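Side-chain contacts in single-stranded DNA-binding protein WHY3, chloroplastic (Arabidopsis thaliana, PDB 4KOQ), which binds single-stranded DNA in chloroplasts and nucleus, safeguarding plastid genome stability against illegitimate recombination and repressing transcription of the kinesin KP1: residues A[108-113]-A[117-122]; A[49-54]-A[133-138]; A[90-93]-A[99-102]; A[73-78]-A[149-154]. All coordinates share one frame; numbering follows the deposited sequence.

Contact 1: A[108-113]-A[117-122]; sequences KVEPLP and GRFFNL
E110 and F119 are joined across two antiparallel strands by a pair of backbone hydrogen bonds, F119 N to E110 O (2.7 Å) and E110 N to F119 O. K108 and N121 repeat this hydrogen-bonded pairing further along. Where the chain turns back, L112 N adds one more bond, to G117 O at 2.9 Å. G117 has backbone angles that would push a CB against the preceding carbonyl oxygen.

These strands, 103-111 and 117-126, form a beta hairpin and are the two inner strands of a four-stranded antiparallel sheet of the Whirly domain. V109 and F120 are a non-hydrogen-bonded pair on its buried face. V109 CG2 stands above the middle of the F120 ring, 3.9 Å from the centroid and 1° off the normal, a clear CH-pi contact, while CG1 of V109 rests on F120 CE1 at 3.8 Å. F144 and L147 of helix 141-158 also touch F120, so an alanine here would probably leave V109 CG2 without its aromatic surface and open a gap between sheet and helix.

Polar contacts gather on the other face. E110 OE1 lies in the plane of the F119 ring, 3.9 Å from CD2, with carboxylate and ring nearly coplanar. A water lies 2.9 Å from E110 OE1 and close to F119 O as well, and K108 NZ makes a salt bridge with E110 OE2 from above the carboxylate plane. Beside them L112 CD2 packs at 3.8 Å on F119 CB, the two side chains running at about a right angle.

Contact 2: A[49-54]-A[133-138]; sequences LQFAPA and ESVYIP
The hydrophobic interior between the two beta sheets of the Whirly domain is the setting in which F51 of strand 39-56 meets V135 and I137 of strand 131-140. Contact is made entirely by carbon. F51 CB comes within 3.8 Å of V135 CG1 and within 3.9 Å of V135 CB, so the root of the aromatic side chain, more than its ring, presses on the valine. Further out, F51 CE2 approaches I137 CG2 at 4.1 Å, obliquely to the ring. V135 has CG1 anti to its backbone N (chi1 179°), which turns that methyl onto F51; in I137 it is the short branch, CG2, that touches, lodged between backbone N and carbonyl carbon.

The two strands are nearly perpendicular, at 91°, with a closest axis approach of 7.1 Å. This is the signature of the Whirly fold, two antiparallel sheets packed face to face with their strands crosswise, and it explains why each strand presents so few residues to the other. L107, F120 and L122, all from the hairpin of strands 103-111 and 117-126 in the second sheet, also touch F51.

L22, from the first sheet, packs on both F51 and I137, while A20 packs on V135. Both belong to the segment 17-22, which by similarity is required for binding single-stranded DNA; A21 in it shares backbone hydrogen bonding with A52, and K17 NZ bonds to P138 O.

Contact 3: A[90-93]-A[99-102]; sequences FHDP and DEGK. With PO4 (phosphate ion), chain B.
D92 receives the backbone N-H of G101 on its carboxylate oxygen OD2, at 2.8 Å, and so ties the end of strand 87-91 to a type II beta turn spanning D99 to K102. The turn belongs to the surface loop that leads on to strand 103-111. G101 takes its third position with a positive phi, a conformation that glycine adopts readily. The N-H arrives on the syn side of OD2, 26° out of the carboxylate plane. With CG anti to the backbone N (chi1 179°), D92 extends toward the turn; its other oxygen, OD1, accepts the N-H of F94, two residues on, in an Asx turn. Water 2 lies between D92 OD1 and D99 O, 2.7 Å from the latter. A single carboxylate thus organises both ends of the loop, and an alanine in its place would probably leave the amides of G101 and F94 without these acceptors and the turn freer to move.

E100 touches the same oxygen through its aliphatic part, CG lying 3.5 Å from D92 OD2. Its own carboxylate stands nearly perpendicular to that of D92; E100 OE2 accepts the N-H of G96, and E100 OE1 stays 4.9 Å from D92 OD2.

Next to D92, H91 binds a phosphate ion, probably from the crystallisation liquor, that S69 and K105 also hold. The phosphorus lies in the plane of the imidazole, and the bond from H91 ND1 to phosphate O3 is short and almost straight, 2.5 Å at 174°.

Contact 4: A[73-78]-A[149-154]; sequences TEIGNL and SAFNFV
F151 is met by two aliphatic side chains one helical turn apart, I75 and L78. I75 CG2 sits closest, 3.6 Å from F151 CB and 3.9 Å from F151 CG, so it bears on the junction of side chain and ring. L78 CD1 touches further out, at F151 CE2, 3.7 Å away. Both approach the ring obliquely. The torsions of F151 account for this division: its chi2 of -2° brings CD1 level with its own CA and directs CD2 and CE2 away from CA, CD2 still beside I75 and CE2 against L78. In I75, a chi1 of -64° sets CG2 anti to the backbone N, where it projects to F151.

The side chains packed around these three include several leucines. L47 of strand 39-56 touches both I75 and F151, bridging the two helices from the sheet side, and L70 of strand 59-70 lies against I75 and L78. L155 and L158, further along helix 141-158, also pack on I75.

Beyond this shell lie other subunits. A150, F153 and V154 pack on W161, P156 and F164 of the second subunit, and on helix 72-79 N77 contacts A142 of the third subunit. The same helix 141-158 therefore serves its own domain through F151 and its neighbours through other faces. Helices laid against the sheets and meeting those of other copies at the centre are a hallmark of the Whirly homotetramer.

How the contacts relate
Contacts 1 and 2 are neighbours, their centres 12 Å apart, sharing a sheet: L122 O and F120 O probably accept hydrogen bonds from V135 N and I137 N, both at 2.9 Å. Contact 1 also reaches helix 72-79 of contact 4, where V109 CG2 packs on L78 CD2 at 3.9 Å. Contact 3 lies on the same sheet as contact 1, but about 8 Å away at the nearest atoms. Its link is with contact 4, through a probable hydrogen bond of 2.6 Å between H91 NE2 and E74 OE2; the phosphate-binding imidazole is thus anchored to helix 72-79. Contacts 2 and 4 remain about 6 Å apart at their nearest atoms.

Contact 1: A[108-113]-A[117-122]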
loop_
_atom_site.group_PDB
_atom_site.type_symbol
_atom_site.label_atom_id
_atom_site.label_comp_id
_atom_site.label_asym_id
_atom_site.label_seq_id
_atom_site.Cartn_x
_atom_site.Cartn_y
_atom_site.Cartn_z
ATOM N N LYS A 108 -23.184 11.866 4.808
ATOM C CA LYS A 108 -23.441 10.578 5.426
ATOM C C LYS A 108 -23.118 9.449 4.459
ATOM O O LYS A 108 -23.420 9.532 3.264
ATOM C CB LYS A 108 -24.904 10.442 5.879
ATOM C CG LYS A 108 -25.133 9.242 6.734
ATOM C CD LYS A 108 -26.503 9.178 7.381
ATOM C CE LYS A 108 -26.519 8.092 8.437
ATOM N NZ LYS A 108 -27.899 7.616 8.685
ATOM N N VAL A 109 -22.482 8.407 4.984
ATOM C CA VAL A 109 -22.165 7.220 4.235
ATOM C C VAL A 109 -22.734 5.980 4.906
ATOM O O VAL A 109 -22.403 5.676 6.064
ATOM C CB VAL A 109 -20.627 7.038 4.013
ATOM C CG1 VAL A 109 -20.393 5.784 3.228
ATOM C CG2 VAL A 109 -20.053 8.212 3.260
ATOM N N GLU A 110 -23.577 5.266 4.168
ATOM C CA GLU A 110 -24.368 4.178 4.704
ATOM C C GLU A 110 -24.204 2.925 3.882
ATOM O O GLU A 110 -23.972 2.986 2.684
ATOM C CB GLU A 110 -25.852 4.543 4.652
ATOM C CG GLU A 110 -26.313 5.548 5.644
ATOM C CD GLU A 110 -27.755 5.970 5.372
ATOM O OE1 GLU A 110 -28.103 6.149 4.184
ATOM O OE2 GLU A 110 -28.532 6.123 6.337
ATOM N N PRO A 111 -24.363 1.764 4.520
ATOM C CA PRO A 111 -24.319 0.502 3.798
ATOM C C PRO A 111 -25.590 0.364 2.987
ATOM O O PRO A 111 -26.617 0.879 3.424
ATOM C CB PRO A 111 -24.264 -0.546 4.930
ATOM C CG PRO A 111 -24.860 0.129 6.105
ATOM C CD PRO A 111 -24.571 1.582 5.973
ATOM N N LEU A 112 -25.516 -0.234 1.802
ATOM C CA LEU A 112 -26.737 -0.553 1.065
ATOM C C LEU A 112 -27.299 -1.844 1.657
ATOM O O LEU A 112 -26.540 -2.763 1.975
ATOM C CB LEU A 112 -26.481 -0.684 -0.437
ATOM C CG LEU A 112 -26.140 0.631 -1.136
ATOM C CD1 LEU A 112 -25.642 0.358 -2.544
ATOM C CD2 LEU A 112 -27.314 1.570 -1.164
ATOM N N PRO A 113 -28.632 -1.899 1.814
ATOM C CA PRO A 113 -29.352 -2.848 2.676
ATOM C C PRO A 113 -29.146 -4.298 2.267
ATOM O O PRO A 113 -29.446 -5.201 3.053
ATOM C CB PRO A 113 -30.815 -2.451 2.486
ATOM C CG PRO A 113 -30.861 -1.875 1.122
ATOM C CD PRO A 113 -29.561 -1.133 0.965
ATOM N N GLY A 117 -22.935 -2.460 -1.540
ATOM C CA GLY A 117 -22.176 -1.217 -1.668
ATOM C C GLY A 117 -22.562 -0.174 -0.660
ATOM O O GLY A 117 -22.968 -0.518 0.456
ATOM N N ARG A 118 -22.395 1.095 -1.033
ATOM C CA ARG A 118 -22.563 2.214 -0.095
ATOM C C ARG A 118 -23.432 3.321 -0.689
ATOM O O ARG A 118 -23.460 3.542 -1.897
ATOM C CB ARG A 118 -21.208 2.802 0.310
ATOM C CG ARG A 118 -20.253 1.819 0.990
ATOM C CD ARG A 118 -20.505 1.738 2.455
ATOM N NE ARG A 118 -19.687 0.731 3.093
ATOM C CZ ARG A 118 -19.763 0.410 4.374
ATOM N NH1 ARG A 118 -20.647 0.994 5.158
ATOM N NH2 ARG A 118 -18.980 -0.537 4.851
ATOM N N PHE A 119 -24.108 4.048 0.188
ATOM C CA PHE A 119 -24.958 5.153 -0.219
ATOM C C PHE A 119 -24.318 6.402 0.331
ATOM O O PHE A 119 -24.196 6.519 1.531
ATOM C CB PHE A 119 -26.357 4.909 0.377
ATOM C CG PHE A 119 -27.490 5.583 -0.354
ATOM C CD1 PHE A 119 -27.515 5.676 -1.751
ATOM C CD2 PHE A 119 -28.574 6.072 0.354
ATOM C CE1 PHE A 119 -28.589 6.282 -2.423
ATOM C CE2 PHE A 119 -29.651 6.665 -0.311
ATOM C CZ PHE A 119 -29.656 6.762 -1.710
ATOM N N PHE A 120 -23.902 7.335 -0.528
ATOM C CA PHE A 120 -23.375 8.598 -0.076
ATOM C C PHE A 120 -24.452 9.672 -0.163
ATOM O O PHE A 120 -25.145 9.798 -1.167
ATOM C CB PHE A 120 -22.238 9.092 -0.975
ATOM C CG PHE A 120 -20.906 8.396 -0.743
ATOM C CD1 PHE A 120 -20.825 7.037 -0.607
ATOM C CD2 PHE A 120 -19.747 9.146 -0.710
ATOM C CE1 PHE A 120 -19.571 6.414 -0.428
ATOM C CE2 PHE A 120 -18.513 8.524 -0.549
ATOM C CZ PHE A 120 -18.440 7.180 -0.427
ATOM N N ASN A 121 -24.511 10.519 0.842
ATOM C CA ASN A 121 -25.478 11.610 0.794
ATOM C C ASN A 121 -24.817 12.885 1.257
ATOM O O ASN A 121 -24.243 12.905 2.328
ATOM C CB ASN A 121 -26.647 11.242 1.698
ATOM C CG ASN A 121 -27.630 12.387 1.889
ATOM O OD1 ASN A 121 -28.044 12.672 3.002
ATOM N ND2 ASN A 121 -27.976 13.059 0.805
ATOM N N LEU A 122 -24.868 13.953 0.468
ATOM C CA LEU A 122 -24.477 15.258 0.986
ATOM C C LEU A 122 -25.707 16.153 1.100
ATOM O O LEU A 122 -26.412 16.328 0.108
ATOM C CB LEU A 122 -23.455 15.896 0.064
ATOM C CG LEU A 122 -23.003 17.313 0.395
ATOM C CD1 LEU A 122 -22.405 17.471 1.775
ATOM C CD2 LEU A 122 -22.017 17.807 -0.665
HETATM O O HOH W 1 -26.352 8.165 3.027
#

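Contact 2: A[49-54]-A[133-138]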
loop_
_atom_site.group_PDB
_atom_site.type_symbol
_atom_site.label_atom_id
_atom_site.label_comp_id
_atom_site.label_asym_id
_atom_site.label_seq_id
_atom_site.Cartn_x
_atom_site.Cartn_y
_atom_site.Cartn_z
ATOM N N LEU A 49 -14.808 16.614 -2.513
ATOM C CA LEU A 49 -15.905 15.884 -3.119
ATOM C C LEU A 49 -16.900 16.859 -3.724
ATOM O O LEU A 49 -17.321 17.780 -3.046
ATOM C CB LEU A 49 -16.671 15.114 -2.052
ATOM C CG LEU A 49 -15.934 14.232 -1.047
ATOM C CD1 LEU A 49 -16.904 13.233 -0.416
ATOM C CD2 LEU A 49 -14.804 13.521 -1.638
ATOM N N GLN A 50 -17.269 16.638 -4.984
ATOM C CA GLN A 50 -18.260 17.473 -5.672
ATOM C C GLN A 50 -19.404 16.610 -6.134
ATOM O O GLN A 50 -19.191 15.655 -6.867
ATOM C CB GLN A 50 -17.605 18.166 -6.864
ATOM C CG GLN A 50 -16.321 18.921 -6.460
ATOM C CD GLN A 50 -15.797 19.854 -7.566
ATOM O OE1 GLN A 50 -16.546 20.642 -8.155
ATOM N NE2 GLN A 50 -14.517 19.762 -7.841
ATOM N N PHE A 51 -20.621 16.933 -5.696
ATOM C CA PHE A 51 -21.803 16.136 -6.022
ATOM C C PHE A 51 -22.669 16.987 -6.940
ATOM O O PHE A 51 -22.856 18.186 -6.668
ATOM C CB PHE A 51 -22.652 15.830 -4.776
ATOM C CG PHE A 51 -22.001 14.906 -3.737
ATOM C CD1 PHE A 51 -21.009 15.364 -2.881
ATOM C CD2 PHE A 51 -22.468 13.604 -3.582
ATOM C CE1 PHE A 51 -20.460 14.528 -1.934
ATOM C CE2 PHE A 51 -21.933 12.774 -2.626
ATOM C CZ PHE A 51 -20.931 13.240 -1.802
ATOM N N ALA A 52 -23.199 16.376 -7.986
ATOM C CA ALA A 52 -24.133 17.091 -8.881
ATOM C C ALA A 52 -25.315 16.232 -9.261
ATOM O O ALA A 52 -25.172 15.040 -9.572
ATOM C CB ALA A 52 -23.396 17.531 -10.127
ATOM N N PRO A 53 -26.528 16.837 -9.279
ATOM C CA PRO A 53 -27.739 16.102 -9.620
ATOM C C PRO A 53 -27.828 15.927 -11.140
ATOM O O PRO A 53 -27.272 16.764 -11.853
ATOM C CB PRO A 53 -28.867 17.018 -9.096
ATOM C CG PRO A 53 -28.299 18.406 -9.181
ATOM C CD PRO A 53 -26.797 18.240 -8.920
ATOM N N ALA A 54 -28.475 14.873 -11.615
ATOM C CA ALA A 54 -28.598 14.679 -13.066
ATOM C C ALA A 54 -29.441 15.838 -13.637
ATOM O O ALA A 54 -30.306 16.343 -12.957
ATOM C CB ALA A 54 -29.220 13.328 -13.386
ATOM N N GLU A 133 -30.566 21.260 0.403
ATOM C CA GLU A 133 -30.200 20.713 -0.895
ATOM C C GLU A 133 -29.424 19.426 -0.631
ATOM O O GLU A 133 -28.394 19.484 0.019
ATOM C CB GLU A 133 -29.285 21.681 -1.629
ATOM C CG GLU A 133 -29.912 23.060 -1.861
ATOM C CD GLU A 133 -30.903 23.035 -2.991
ATOM O OE1 GLU A 133 -30.560 22.497 -4.066
ATOM O OE2 GLU A 133 -32.035 23.536 -2.806
ATOM N N SER A 134 -29.934 18.307 -1.109
ATOM C CA SER A 134 -29.458 16.976 -0.722
ATOM C C SER A 134 -29.228 16.190 -2.000
ATOM O O SER A 134 -30.081 16.190 -2.872
ATOM C CB SER A 134 -30.513 16.304 0.175
ATOM O OG SER A 134 -30.057 15.138 0.871
ATOM N N VAL A 135 -28.047 15.589 -2.138
ATOM C CA VAL A 135 -27.698 14.794 -3.317
ATOM C C VAL A 135 -27.296 13.425 -2.812
ATOM O O VAL A 135 -26.490 13.346 -1.892
ATOM C CB VAL A 135 -26.504 15.388 -4.106
ATOM C CG1 VAL A 135 -26.172 14.494 -5.320
ATOM C CG2 VAL A 135 -26.812 16.790 -4.581
ATOM N N TYR A 136 -27.873 12.373 -3.380
ATOM C CA TYR A 136 -27.573 10.994 -3.000
ATOM C C TYR A 136 -26.949 10.307 -4.174
ATOM O O TYR A 136 -27.372 10.532 -5.327
ATOM C CB TYR A 136 -28.858 10.245 -2.709
ATOM C CG TYR A 136 -29.541 10.661 -1.436
ATOM C CD1 TYR A 136 -30.397 11.753 -1.407
ATOM C CD2 TYR A 136 -29.358 9.936 -0.271
ATOM C CE1 TYR A 136 -31.032 12.121 -0.219
ATOM C CE2 TYR A 136 -29.966 10.303 0.907
ATOM C CZ TYR A 136 -30.820 11.377 0.923
ATOM O OH TYR A 136 -31.425 11.732 2.112
ATOM N N ILE A 137 -25.991 9.432 -3.917
ATOM C CA ILE A 137 -25.436 8.632 -5.003
ATOM C C ILE A 137 -25.079 7.266 -4.455
ATOM O O ILE A 137 -24.463 7.152 -3.410
ATOM C CB ILE A 137 -24.278 9.329 -5.681
ATOM C CG1 ILE A 137 -23.890 8.579 -6.974
ATOM C CG2 ILE A 137 -23.105 9.450 -4.720
ATOM C CD1 ILE A 137 -22.766 9.205 -7.778
ATOM N N PRO A 138 -25.548 6.216 -5.111
ATOM C CA PRO A 138 -25.149 4.862 -4.729
ATOM C C PRO A 138 -23.798 4.475 -5.335
ATOM O O PRO A 138 -23.491 4.822 -6.485
ATOM C CB PRO A 138 -26.247 3.992 -5.345
ATOM C CG PRO A 138 -26.684 4.758 -6.527
ATOM C CD PRO A 138 -26.509 6.218 -6.219
#

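Contact 3: A[90-93]-A[99-102]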
loop_
_atom_site.group_PDB
_atom_site.type_symbol
_atom_site.label_atom_id
_atom_site.label_comp_id
_atom_site.label_asym_id
_atom_site.label_seq_id
_atom_site.Cartn_x
_atom_site.Cartn_y
_atom_site.Cartn_z
ATOM N N PHE A 90 -20.231 16.390 10.025
ATOM C CA PHE A 90 -20.886 17.678 10.042
ATOM C C PHE A 90 -19.870 18.810 9.941
ATOM O O PHE A 90 -18.948 18.887 10.751
ATOM C CB PHE A 90 -21.634 17.864 11.368
ATOM C CG PHE A 90 -22.618 16.773 11.666
ATOM C CD1 PHE A 90 -22.189 15.550 12.162
ATOM C CD2 PHE A 90 -23.962 16.957 11.447
ATOM C CE1 PHE A 90 -23.094 14.533 12.431
ATOM C CE2 PHE A 90 -24.880 15.941 11.732
ATOM C CZ PHE A 90 -24.442 14.737 12.210
ATOM N N HIS A 91 -20.062 19.687 8.970
ATOM C CA HIS A 91 -19.180 20.808 8.747
ATOM C C HIS A 91 -19.968 22.106 8.704
ATOM O O HIS A 91 -20.986 22.201 8.021
ATOM C CB HIS A 91 -18.458 20.696 7.416
ATOM C CG HIS A 91 -17.372 19.645 7.386
ATOM N ND1 HIS A 91 -16.570 19.454 6.279
ATOM C CD2 HIS A 91 -17.003 18.699 8.286
ATOM C CE1 HIS A 91 -15.728 18.457 6.512
ATOM N NE2 HIS A 91 -15.965 17.981 7.720
ATOM N N ASP A 92 -19.431 23.119 9.385
ATOM C CA ASP A 92 -19.879 24.496 9.234
ATOM C C ASP A 92 -18.845 25.251 8.413
ATOM O O ASP A 92 -17.739 25.481 8.882
ATOM C CB ASP A 92 -20.021 25.156 10.603
ATOM C CG ASP A 92 -20.468 26.615 10.511
ATOM O OD1 ASP A 92 -20.413 27.207 9.413
ATOM O OD2 ASP A 92 -20.867 27.171 11.556
ATOM N N PRO A 93 -19.200 25.639 7.183
ATOM C CA PRO A 93 -18.270 26.261 6.227
ATOM C C PRO A 93 -17.870 27.681 6.619
ATOM O O PRO A 93 -16.932 28.232 6.048
ATOM C CB PRO A 93 -19.066 26.328 4.931
ATOM C CG PRO A 93 -20.330 25.636 5.168
ATOM C CD PRO A 93 -20.542 25.471 6.614
ATOM N N ASP A 99 -20.840 34.367 9.600
ATOM C CA ASP A 99 -21.924 33.533 9.098
ATOM C C ASP A 99 -21.953 32.174 9.800
ATOM O O ASP A 99 -22.721 31.290 9.426
ATOM C CB ASP A 99 -21.801 33.372 7.586
ATOM C CG ASP A 99 -21.744 34.711 6.866
ATOM O OD1 ASP A 99 -20.623 35.259 6.711
ATOM O OD2 ASP A 99 -22.819 35.217 6.469
ATOM N N GLU A 100 -21.128 32.010 10.827
ATOM C CA GLU A 100 -21.121 30.767 11.586
ATOM C C GLU A 100 -22.530 30.390 12.021
ATOM O O GLU A 100 -23.327 31.250 12.401
ATOM C CB GLU A 100 -20.202 30.863 12.804
ATOM C CG GLU A 100 -20.445 29.762 13.815
ATOM C CD GLU A 100 -19.379 29.684 14.885
ATOM O OE1 GLU A 100 -19.602 28.970 15.887
ATOM O OE2 GLU A 100 -18.312 30.310 14.716
ATOM N N GLY A 101 -22.831 29.098 11.946
ATOM C CA GLY A 101 -24.088 28.566 12.425
ATOM C C GLY A 101 -25.250 28.681 11.469
ATOM O O GLY A 101 -26.330 28.167 11.751
ATOM N N LYS A 102 -25.059 29.344 10.335
ATOM C CA LYS A 102 -26.173 29.561 9.420
ATOM C C LYS A 102 -26.307 28.454 8.363
ATOM O O LYS A 102 -27.397 28.226 7.835
ATOM C CB LYS A 102 -26.039 30.908 8.740
ATOM C CG LYS A 102 -26.258 32.079 9.701
ATOM C CD LYS A 102 -26.055 33.388 8.991
ATOM C CE LYS A 102 -26.051 34.566 9.973
ATOM N NZ LYS A 102 -25.858 35.838 9.235
HETATM P P PO4 B . -16.653 21.997 3.357
HETATM O O1 PO4 B . -17.278 21.911 1.996
HETATM O O2 PO4 B . -17.438 22.936 4.240
HETATM O O3 PO4 B . -16.604 20.678 4.048
HETATM O O4 PO4 B . -15.222 22.472 3.195
HETATM O O HOH W 2 -22.874 28.781 8.516
#

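Contact 4: A[73-78]-A[149-154]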
loop_
_atom_site.group_PDB
_atom_site.type_symbol
_atom_site.label_atom_id
_atom_site.label_comp_id
_atom_site.label_asym_id
_atom_site.label_seq_id
_atom_site.Cartn_x
_atom_site.Cartn_y
_atom_site.Cartn_z
ATOM N N THR A 73 -8.743 12.635 8.846
ATOM C CA THR A 73 -9.420 11.787 9.845
ATOM C C THR A 73 -10.692 11.192 9.271
ATOM O O THR A 73 -10.984 10.043 9.484
ATOM C CB THR A 73 -9.753 12.584 11.130
ATOM O OG1 THR A 73 -8.530 13.057 11.702
ATOM C CG2 THR A 73 -10.473 11.717 12.154
ATOM N N GLU A 74 -11.420 11.987 8.505
ATOM C CA GLU A 74 -12.636 11.492 7.844
ATOM C C GLU A 74 -12.381 10.402 6.816
ATOM O O GLU A 74 -13.115 9.426 6.748
ATOM C CB GLU A 74 -13.410 12.670 7.242
ATOM C CG GLU A 74 -14.047 13.530 8.298
ATOM C CD GLU A 74 -14.480 14.932 7.840
ATOM O OE1 GLU A 74 -14.157 15.373 6.715
ATOM O OE2 GLU A 74 -15.134 15.645 8.656
ATOM N N ILE A 75 -11.293 10.542 6.054
ATOM C CA ILE A 75 -10.820 9.483 5.207
ATOM C C ILE A 75 -10.540 8.266 6.048
ATOM O O ILE A 75 -10.888 7.156 5.684
ATOM C CB ILE A 75 -9.567 9.904 4.419
ATOM C CG1 ILE A 75 -9.920 11.047 3.481
ATOM C CG2 ILE A 75 -9.014 8.675 3.705
ATOM C CD1 ILE A 75 -8.760 11.952 3.069
ATOM N N GLY A 76 -9.907 8.445 7.214
ATOM C CA GLY A 76 -9.699 7.306 8.070
ATOM C C GLY A 76 -10.979 6.594 8.492
ATOM O O GLY A 76 -11.026 5.358 8.564
ATOM N N ASN A 77 -12.027 7.362 8.746
ATOM C CA ASN A 77 -13.295 6.745 9.053
ATOM C C ASN A 77 -13.795 5.870 7.919
ATOM O O ASN A 77 -14.260 4.765 8.146
ATOM C CB ASN A 77 -14.324 7.811 9.308
ATOM C CG ASN A 77 -15.402 7.343 10.231
ATOM O OD1 ASN A 77 -15.791 6.162 10.237
ATOM N ND2 ASN A 77 -15.839 8.232 11.075
ATOM N N LEU A 78 -13.709 6.394 6.707
ATOM C CA LEU A 78 -14.209 5.683 5.527
ATOM C C LEU A 78 -13.436 4.422 5.278
ATOM O O LEU A 78 -14.011 3.420 4.879
ATOM C CB LEU A 78 -14.162 6.578 4.288
ATOM C CG LEU A 78 -15.165 7.725 4.346
ATOM C CD1 LEU A 78 -15.069 8.562 3.109
ATOM C CD2 LEU A 78 -16.540 7.130 4.460
ATOM N N SER A 149 -8.763 1.830 -1.931
ATOM C CA SER A 149 -7.393 1.764 -2.407
ATOM C C SER A 149 -6.788 3.154 -2.616
ATOM O O SER A 149 -5.670 3.428 -2.154
ATOM C CB SER A 149 -7.303 0.900 -3.671
ATOM O OG SER A 149 -6.053 1.006 -4.347
ATOM N N ALA A 150 -7.537 4.051 -3.288
ATOM C CA ALA A 150 -7.064 5.395 -3.570
ATOM C C ALA A 150 -6.871 6.198 -2.276
ATOM O O ALA A 150 -5.920 6.965 -2.164
ATOM C CB ALA A 150 -8.051 6.129 -4.492
ATOM N N PHE A 151 -7.784 6.017 -1.315
ATOM C CA PHE A 151 -7.724 6.731 -0.033
ATOM C C PHE A 151 -6.512 6.272 0.801
ATOM O O PHE A 151 -5.775 7.092 1.394
ATOM C CB PHE A 151 -9.012 6.524 0.802
ATOM C CG PHE A 151 -10.258 7.199 0.260
ATOM C CD1 PHE A 151 -10.235 7.976 -0.880
ATOM C CD2 PHE A 151 -11.461 7.067 0.931
ATOM C CE1 PHE A 151 -11.387 8.587 -1.347
ATOM C CE2 PHE A 151 -12.616 7.688 0.440
ATOM C CZ PHE A 151 -12.568 8.430 -0.668
ATOM N N ASN A 152 -6.300 4.969 0.873
ATOM C CA ASN A 152 -5.109 4.463 1.560
ATOM C C ASN A 152 -3.822 4.926 0.883
ATOM O O ASN A 152 -2.833 5.249 1.546
ATOM C CB ASN A 152 -5.151 2.948 1.694
ATOM C CG ASN A 152 -5.892 2.506 2.913
ATOM O OD1 ASN A 152 -5.697 3.056 3.991
ATOM N ND2 ASN A 152 -6.756 1.502 2.760
ATOM N N PHE A 153 -3.814 4.964 -0.434
ATOM C CA PHE A 153 -2.693 5.522 -1.171
ATOM C C PHE A 153 -2.412 6.983 -0.798
ATOM O O PHE A 153 -1.254 7.398 -0.603
ATOM C CB PHE A 153 -2.920 5.405 -2.671
ATOM C CG PHE A 153 -2.021 6.264 -3.485
ATOM C CD1 PHE A 153 -0.740 5.822 -3.812
ATOM C CD2 PHE A 153 -2.414 7.511 -3.920
ATOM C CE1 PHE A 153 0.100 6.610 -4.542
ATOM C CE2 PHE A 153 -1.543 8.306 -4.660
ATOM C CZ PHE A 153 -0.289 7.851 -4.960
ATOM N N VAL A 154 -3.462 7.785 -0.745
ATOM C CA VAL A 154 -3.274 9.222 -0.693
ATOM C C VAL A 154 -2.992 9.727 0.711
ATOM O O VAL A 154 -2.385 10.780 0.878
ATOM C CB VAL A 154 -4.470 9.960 -1.349
ATOM C CG1 VAL A 154 -5.618 10.085 -0.405
ATOM C CG2 VAL A 154 -4.010 11.293 -1.881
#